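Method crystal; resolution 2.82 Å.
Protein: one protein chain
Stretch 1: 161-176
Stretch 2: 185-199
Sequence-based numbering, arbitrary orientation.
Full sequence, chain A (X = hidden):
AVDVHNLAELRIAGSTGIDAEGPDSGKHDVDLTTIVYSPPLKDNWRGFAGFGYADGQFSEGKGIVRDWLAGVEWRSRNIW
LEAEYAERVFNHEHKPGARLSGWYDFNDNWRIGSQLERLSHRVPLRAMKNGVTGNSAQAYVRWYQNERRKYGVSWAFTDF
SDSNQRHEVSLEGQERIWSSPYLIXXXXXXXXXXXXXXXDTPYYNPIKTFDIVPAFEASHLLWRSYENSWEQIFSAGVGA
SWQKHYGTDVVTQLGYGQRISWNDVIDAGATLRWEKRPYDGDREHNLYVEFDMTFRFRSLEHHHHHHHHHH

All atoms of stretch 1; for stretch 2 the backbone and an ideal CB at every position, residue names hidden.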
# COMPACT_ATOMS: atom_id res chain seq x y z
N SER A 161 -5.66 -18.14 10.30
CA SER A 161 -6.21 -19.50 10.40
C SER A 161 -5.44 -20.35 11.41
O SER A 161 -5.62 -21.56 11.47
CB SER A 161 -6.19 -20.18 9.03
OG SER A 161 -4.87 -20.41 8.58
N ASP A 162 -4.59 -19.70 12.21
CA ASP A 162 -3.87 -20.39 13.27
C ASP A 162 -4.11 -19.71 14.62
O ASP A 162 -3.21 -19.62 15.46
CB ASP A 162 -2.37 -20.46 12.95
CG ASP A 162 -1.69 -19.09 13.00
OD1 ASP A 162 -2.39 -18.07 12.95
OD2 ASP A 162 -0.44 -19.05 13.07
N SER A 163 -5.34 -19.21 14.79
CA SER A 163 -5.82 -18.60 16.03
C SER A 163 -5.21 -17.23 16.34
O SER A 163 -5.65 -16.55 17.26
CB SER A 163 -5.57 -19.54 17.22
OG SER A 163 -5.95 -18.93 18.44
N ASN A 164 -4.21 -16.82 15.57
CA ASN A 164 -3.58 -15.52 15.80
C ASN A 164 -4.43 -14.37 15.28
O ASN A 164 -4.91 -14.40 14.15
CB ASN A 164 -2.20 -15.46 15.13
CG ASN A 164 -1.47 -14.17 15.44
OD1 ASN A 164 -0.86 -14.02 16.51
ND2 ASN A 164 -1.52 -13.22 14.52
N GLN A 165 -4.63 -13.36 16.12
CA GLN A 165 -5.31 -12.16 15.67
C GLN A 165 -4.41 -10.94 15.78
O GLN A 165 -3.87 -10.64 16.85
CB GLN A 165 -6.62 -11.93 16.44
CG GLN A 165 -6.67 -12.48 17.85
CD GLN A 165 -7.93 -12.04 18.58
OE1 GLN A 165 -9.04 -12.13 18.04
NE2 GLN A 165 -7.77 -11.56 19.81
N ARG A 166 -4.26 -10.24 14.66
CA ARG A 166 -3.41 -9.06 14.58
C ARG A 166 -4.24 -7.79 14.53
O ARG A 166 -5.04 -7.59 13.62
CB ARG A 166 -2.51 -9.15 13.35
CG ARG A 166 -1.64 -7.93 13.12
CD ARG A 166 -0.69 -8.15 11.97
NE ARG A 166 0.19 -9.29 12.21
CZ ARG A 166 1.08 -9.74 11.33
NH1 ARG A 166 1.21 -9.15 10.15
NH2 ARG A 166 1.84 -10.78 11.64
N HIS A 167 -4.05 -6.92 15.52
CA HIS A 167 -4.69 -5.61 15.51
C HIS A 167 -3.65 -4.54 15.22
O HIS A 167 -2.79 -4.26 16.05
CB HIS A 167 -5.39 -5.33 16.85
CG HIS A 167 -6.05 -6.53 17.45
ND1 HIS A 167 -5.36 -7.45 18.22
CD2 HIS A 167 -7.33 -6.96 17.41
CE1 HIS A 167 -6.19 -8.39 18.62
NE2 HIS A 167 -7.39 -8.12 18.15
N GLU A 168 -3.72 -3.97 14.02
CA GLU A 168 -2.79 -2.92 13.63
C GLU A 168 -3.45 -1.55 13.72
O GLU A 168 -4.65 -1.42 13.47
CB GLU A 168 -2.27 -3.16 12.21
CG GLU A 168 -1.50 -4.45 12.04
CD GLU A 168 -1.06 -4.68 10.60
OE1 GLU A 168 -0.11 -4.02 10.16
OE2 GLU A 168 -1.68 -5.53 9.93
N VAL A 169 -2.68 -0.54 14.11
CA VAL A 169 -3.16 0.84 14.13
C VAL A 169 -2.09 1.76 13.58
O VAL A 169 -0.91 1.61 13.90
CB VAL A 169 -3.55 1.30 15.55
CG1 VAL A 169 -4.08 2.73 15.52
CG2 VAL A 169 -4.57 0.37 16.18
N SER A 170 -2.49 2.72 12.74
CA SER A 170 -1.54 3.68 12.20
C SER A 170 -2.09 5.10 12.30
O SER A 170 -3.31 5.31 12.28
CB SER A 170 -1.21 3.36 10.74
OG SER A 170 -2.37 3.45 9.92
N LEU A 171 -1.19 6.06 12.44
CA LEU A 171 -1.58 7.47 12.47
C LEU A 171 -0.57 8.30 11.69
O LEU A 171 0.59 8.41 12.07
CB LEU A 171 -1.67 7.97 13.92
CG LEU A 171 -1.91 9.47 14.08
CD1 LEU A 171 -3.17 9.91 13.35
CD2 LEU A 171 -2.00 9.83 15.56
N GLU A 172 -1.03 8.87 10.58
CA GLU A 172 -0.16 9.64 9.71
C GLU A 172 -0.52 11.12 9.70
O GLU A 172 -1.63 11.51 10.08
CB GLU A 172 -0.21 9.09 8.28
CG GLU A 172 0.39 7.70 8.14
CD GLU A 172 0.62 7.31 6.69
OE1 GLU A 172 0.68 8.22 5.83
OE2 GLU A 172 0.73 6.10 6.41
N GLY A 173 0.44 11.94 9.28
CA GLY A 173 0.22 13.36 9.10
C GLY A 173 0.89 13.83 7.82
O GLY A 173 1.85 13.22 7.35
N GLN A 174 0.37 14.90 7.24
CA GLN A 174 0.95 15.48 6.04
C GLN A 174 0.93 16.99 6.14
O GLN A 174 -0.10 17.62 5.90
CB GLN A 174 0.22 15.00 4.79
CG GLN A 174 0.83 15.49 3.48
CD GLN A 174 0.32 14.73 2.27
OE1 GLN A 174 -0.53 13.85 2.39
NE2 GLN A 174 0.87 15.05 1.10
N GLU A 175 2.06 17.58 6.50
CA GLU A 175 2.17 19.02 6.63
C GLU A 175 3.05 19.61 5.54
O GLU A 175 4.20 19.21 5.36
CB GLU A 175 2.72 19.39 8.01
CG GLU A 175 2.91 20.88 8.21
CD GLU A 175 3.27 21.21 9.64
OE1 GLU A 175 3.18 20.30 10.49
OE2 GLU A 175 3.65 22.37 9.91
N ARG A 176 2.49 20.58 4.80
CA ARG A 176 3.20 21.23 3.71
C ARG A 176 4.13 22.31 4.24
O ARG A 176 3.69 23.31 4.80
CB ARG A 176 2.19 21.82 2.71
CG ARG A 176 2.81 22.54 1.52
CD ARG A 176 3.51 21.59 0.57
NE ARG A 176 2.65 20.49 0.12
CZ ARG A 176 1.92 20.51 -0.99
NH1 ARG A 176 1.93 21.58 -1.78
NH2 ARG A 176 1.18 19.46 -1.31
N UNK A 185 7.73 20.49 -0.43
CA UNK A 185 8.30 19.71 0.65
C UNK A 185 7.25 19.40 1.70
O UNK A 185 6.70 20.31 2.33
CB UNK A 185 9.48 20.45 1.28
N UNK A 186 6.97 18.12 1.90
CA UNK A 186 5.99 17.71 2.89
C UNK A 186 6.66 17.09 4.11
O UNK A 186 7.67 16.40 4.00
CB UNK A 186 5.00 16.72 2.27
N UNK A 187 6.08 17.34 5.28
CA UNK A 187 6.48 16.65 6.49
C UNK A 187 5.47 15.54 6.74
O UNK A 187 4.28 15.80 6.91
CB UNK A 187 6.57 17.61 7.68
N UNK A 188 5.94 14.29 6.74
CA UNK A 188 5.05 13.15 6.92
C UNK A 188 5.45 12.30 8.12
O UNK A 188 6.11 11.27 7.97
CB UNK A 188 5.04 12.29 5.65
N UNK A 189 5.04 12.73 9.32
CA UNK A 189 5.31 11.95 10.53
C UNK A 189 4.38 10.76 10.64
O UNK A 189 3.16 10.92 10.50
CB UNK A 189 5.18 12.83 11.78
N UNK A 190 4.92 9.58 10.88
CA UNK A 190 4.10 8.38 10.94
C UNK A 190 4.22 7.65 12.27
O UNK A 190 5.30 7.55 12.85
CB UNK A 190 4.48 7.43 9.80
N UNK A 191 3.09 7.16 12.76
CA UNK A 191 3.05 6.30 13.94
C UNK A 191 2.41 4.97 13.58
O UNK A 191 1.52 4.91 12.73
CB UNK A 191 2.29 6.97 15.08
N UNK A 192 2.85 3.89 14.22
CA UNK A 192 2.33 2.57 13.91
C UNK A 192 2.33 1.66 15.14
O UNK A 192 3.27 1.67 15.94
CB UNK A 192 3.15 1.94 12.79
N UNK A 193 1.27 0.88 15.28
CA UNK A 193 1.12 -0.05 16.39
C UNK A 193 0.63 -1.40 15.88
O UNK A 193 -0.31 -1.46 15.08
CB UNK A 193 0.16 0.51 17.44
N UNK A 194 1.27 -2.47 16.33
CA UNK A 194 0.87 -3.82 15.93
C UNK A 194 0.93 -4.78 17.12
O UNK A 194 1.93 -4.84 17.84
CB UNK A 194 1.76 -4.33 14.80
N UNK A 195 -0.15 -5.53 17.32
CA UNK A 195 -0.21 -6.51 18.40
C UNK A 195 -0.72 -7.85 17.88
O UNK A 195 -1.69 -7.91 17.13
CB UNK A 195 -1.10 -6.01 19.53
N UNK A 196 -0.04 -8.93 18.27
CA UNK A 196 -0.44 -10.27 17.88
C UNK A 196 -0.69 -11.16 19.10
O UNK A 196 -0.64 -10.68 20.23
CB UNK A 196 0.63 -10.89 16.98
N UNK A 197 -0.97 -12.44 18.87
CA UNK A 197 -1.30 -13.34 19.97
C UNK A 197 -0.51 -14.64 19.96
O UNK A 197 0.03 -15.04 20.99
CB UNK A 197 -2.80 -13.66 19.93
N UNK A 198 -0.45 -15.32 18.81
CA UNK A 198 0.27 -16.59 18.73
C UNK A 198 1.77 -16.37 18.93
O UNK A 198 2.37 -15.50 18.30
CB UNK A 198 0.01 -17.27 17.39
N UNK A 199 2.38 -17.16 19.81
CA UNK A 199 3.72 -16.85 20.31
C UNK A 199 4.85 -17.63 19.63
O UNK A 199 5.94 -17.09 19.43
CB UNK A 199 3.77 -17.12 21.82

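Stretch 2 runs antiparallel to the strand 165-176, so most positions can be judged against the residues across from them. At position 185 nothing of stretch 1 lies within 5.5 Å of the CB, which points away; many residues would fit, and it is Val185.

Position 186 pairs with Arg176, with the side chain of Gln174 also near its CB. This favours an acidic residue or an amide. Asp186 answers both: OD1 takes a salt-bridging hydrogen bond from Arg176 NE (2.7 Å), and OD2 accepts from Gln174 NE2 (3.1 Å).

Position 187 shares a face with Glu175 in a hydrogen-bonded pair, so any extended residue with a backbone N-H suits, aromatic or aliphatic included. Phe187 lies with its ring edge toward Glu175 OE1. Position 188 points sideways beside Gly173 O; several would suit, an aliphatic one among them. Leu188 sets its CA 3.2 Å from Gly173 O in a CA-H...O contact.

Position 189 lies across from Gly173, whose missing side chain leaves room, and a phi of -77° admits proline. Pro189 uses that room, and its O receives a weak hydrogen bond from Gly173 N (3.2 Å). Position 190, near Glu172 CG, would accept a small or polar residue, and Ser190 is both.

Position 191 faces Leu171, which favours an aliphatic or aromatic group. Leu191 packs there, CB to Leu171 CB 4.3 Å.

Position 192 pairs with small Ser170, while the carboxylate of Glu168 lies farther along the same face; a long donor would reach it. Tyr192 does, its OH giving a very short hydrogen bond to Glu168 OE1 (2.3 Å), while its ring edge meets Ser170 CB.

Position 193 lies beside Val169, inviting an apolar or aromatic residue. Tyr193 turns its ring edge to Val169 CG2.

Position 194 adjoins Glu168, but nearby Arg166 would suit an acidic residue or an amide. Glu194 OE2 forms a salt bridge with Arg166 NE (3.0 Å), over one guanidinium face.

Position 195 pairs with His167, whose ring nitrogens suit a polar partner. Gln195 OE1 accepts a very short hydrogen bond from His167 ND1 (2.4 Å).

Position 196 lies near two donors calling for Asp, Asn or Glu. Asn196 OD1 accepts from Arg166 NE (2.8 Å) and Asn164 ND2 (3.1 Å).

Position 197 points toward stretch 1, where a short hydroxyl or carboxylate could accept from Gln165 N. Thr197 OG1 does so (3.0 Å from Gln165 N).

At 198 the CB also points toward stretch 1. Asp162 offers acceptors nearby, so a donor would seem natural; it is Glu198, whose OE1 lies 3.4 Å from Asp162 O without a hydrogen bond. Position 199 points away, open to many residues, and His199 makes no contact.

Stretch 2 (185-199) VDFLPSLYYEQNTEH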
# COMPACT_ATOMS: atom_id res chain seq x y z
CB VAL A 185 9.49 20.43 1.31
CG1 VAL A 185 10.07 19.57 2.42
CG2 VAL A 185 10.56 20.75 0.27
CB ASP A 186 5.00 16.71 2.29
CG ASP A 186 3.93 17.37 1.46
OD1 ASP A 186 3.64 18.56 1.72
OD2 ASP A 186 3.38 16.71 0.55
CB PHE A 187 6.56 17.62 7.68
CG PHE A 187 6.87 16.95 8.99
CD1 PHE A 187 8.01 16.19 9.14
CD2 PHE A 187 6.03 17.12 10.08
CE1 PHE A 187 8.31 15.59 10.35
CE2 PHE A 187 6.31 16.52 11.30
CZ PHE A 187 7.46 15.75 11.43
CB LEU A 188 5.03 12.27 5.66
CG LEU A 188 4.47 12.88 4.37
CD1 LEU A 188 5.59 13.44 3.52
CD2 LEU A 188 3.68 11.84 3.59
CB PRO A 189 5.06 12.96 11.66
CG PRO A 189 4.02 13.87 11.10
CD PRO A 189 4.29 13.97 9.61
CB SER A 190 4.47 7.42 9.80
OG SER A 190 3.51 6.38 9.68
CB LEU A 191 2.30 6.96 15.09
CG LEU A 191 2.81 8.32 15.56
CD1 LEU A 191 2.02 8.80 16.77
CD2 LEU A 191 4.29 8.25 15.88
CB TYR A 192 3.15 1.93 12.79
CG TYR A 192 2.75 0.51 12.45
CD1 TYR A 192 1.55 0.24 11.79
CD2 TYR A 192 3.57 -0.55 12.78
CE1 TYR A 192 1.19 -1.05 11.47
CE2 TYR A 192 3.21 -1.85 12.47
CZ TYR A 192 2.02 -2.10 11.81
OH TYR A 192 1.68 -3.39 11.51
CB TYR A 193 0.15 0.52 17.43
CG TYR A 193 -0.11 -0.37 18.63
CD1 TYR A 193 0.82 -0.47 19.66
CD2 TYR A 193 -1.29 -1.10 18.74
CE1 TYR A 193 0.59 -1.28 20.76
CE2 TYR A 193 -1.53 -1.91 19.83
CZ TYR A 193 -0.59 -2.00 20.84
OH TYR A 193 -0.84 -2.80 21.93
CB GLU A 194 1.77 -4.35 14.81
CG GLU A 194 1.49 -5.80 14.42
CD GLU A 194 2.50 -6.35 13.42
OE1 GLU A 194 3.33 -5.57 12.92
OE2 GLU A 194 2.45 -7.56 13.14
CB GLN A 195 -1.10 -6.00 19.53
CG GLN A 195 -1.59 -7.07 20.49
CD GLN A 195 -3.09 -7.31 20.37
OE1 GLN A 195 -3.81 -6.51 19.79
NE2 GLN A 195 -3.55 -8.43 20.93
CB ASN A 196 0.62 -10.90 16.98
CG ASN A 196 0.72 -10.22 15.63
OD1 ASN A 196 -0.07 -10.50 14.73
ND2 ASN A 196 1.69 -9.33 15.49
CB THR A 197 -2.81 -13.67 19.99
OG1 THR A 197 -3.23 -14.11 18.70
CG2 THR A 197 -3.62 -12.44 20.38
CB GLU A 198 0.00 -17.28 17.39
CG GLU A 198 0.32 -18.78 17.39
CD GLU A 198 -0.72 -19.60 18.14
OE1 GLU A 198 -1.77 -19.04 18.53
OE2 GLU A 198 -0.48 -20.81 18.35
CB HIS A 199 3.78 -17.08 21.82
CG HIS A 199 3.44 -15.87 22.62
ND1 HIS A 199 3.31 -15.89 23.99
CD2 HIS A 199 3.19 -14.59 22.24
CE1 HIS A 199 3.00 -14.68 24.42
NE2 HIS A 199 2.93 -13.87 23.37
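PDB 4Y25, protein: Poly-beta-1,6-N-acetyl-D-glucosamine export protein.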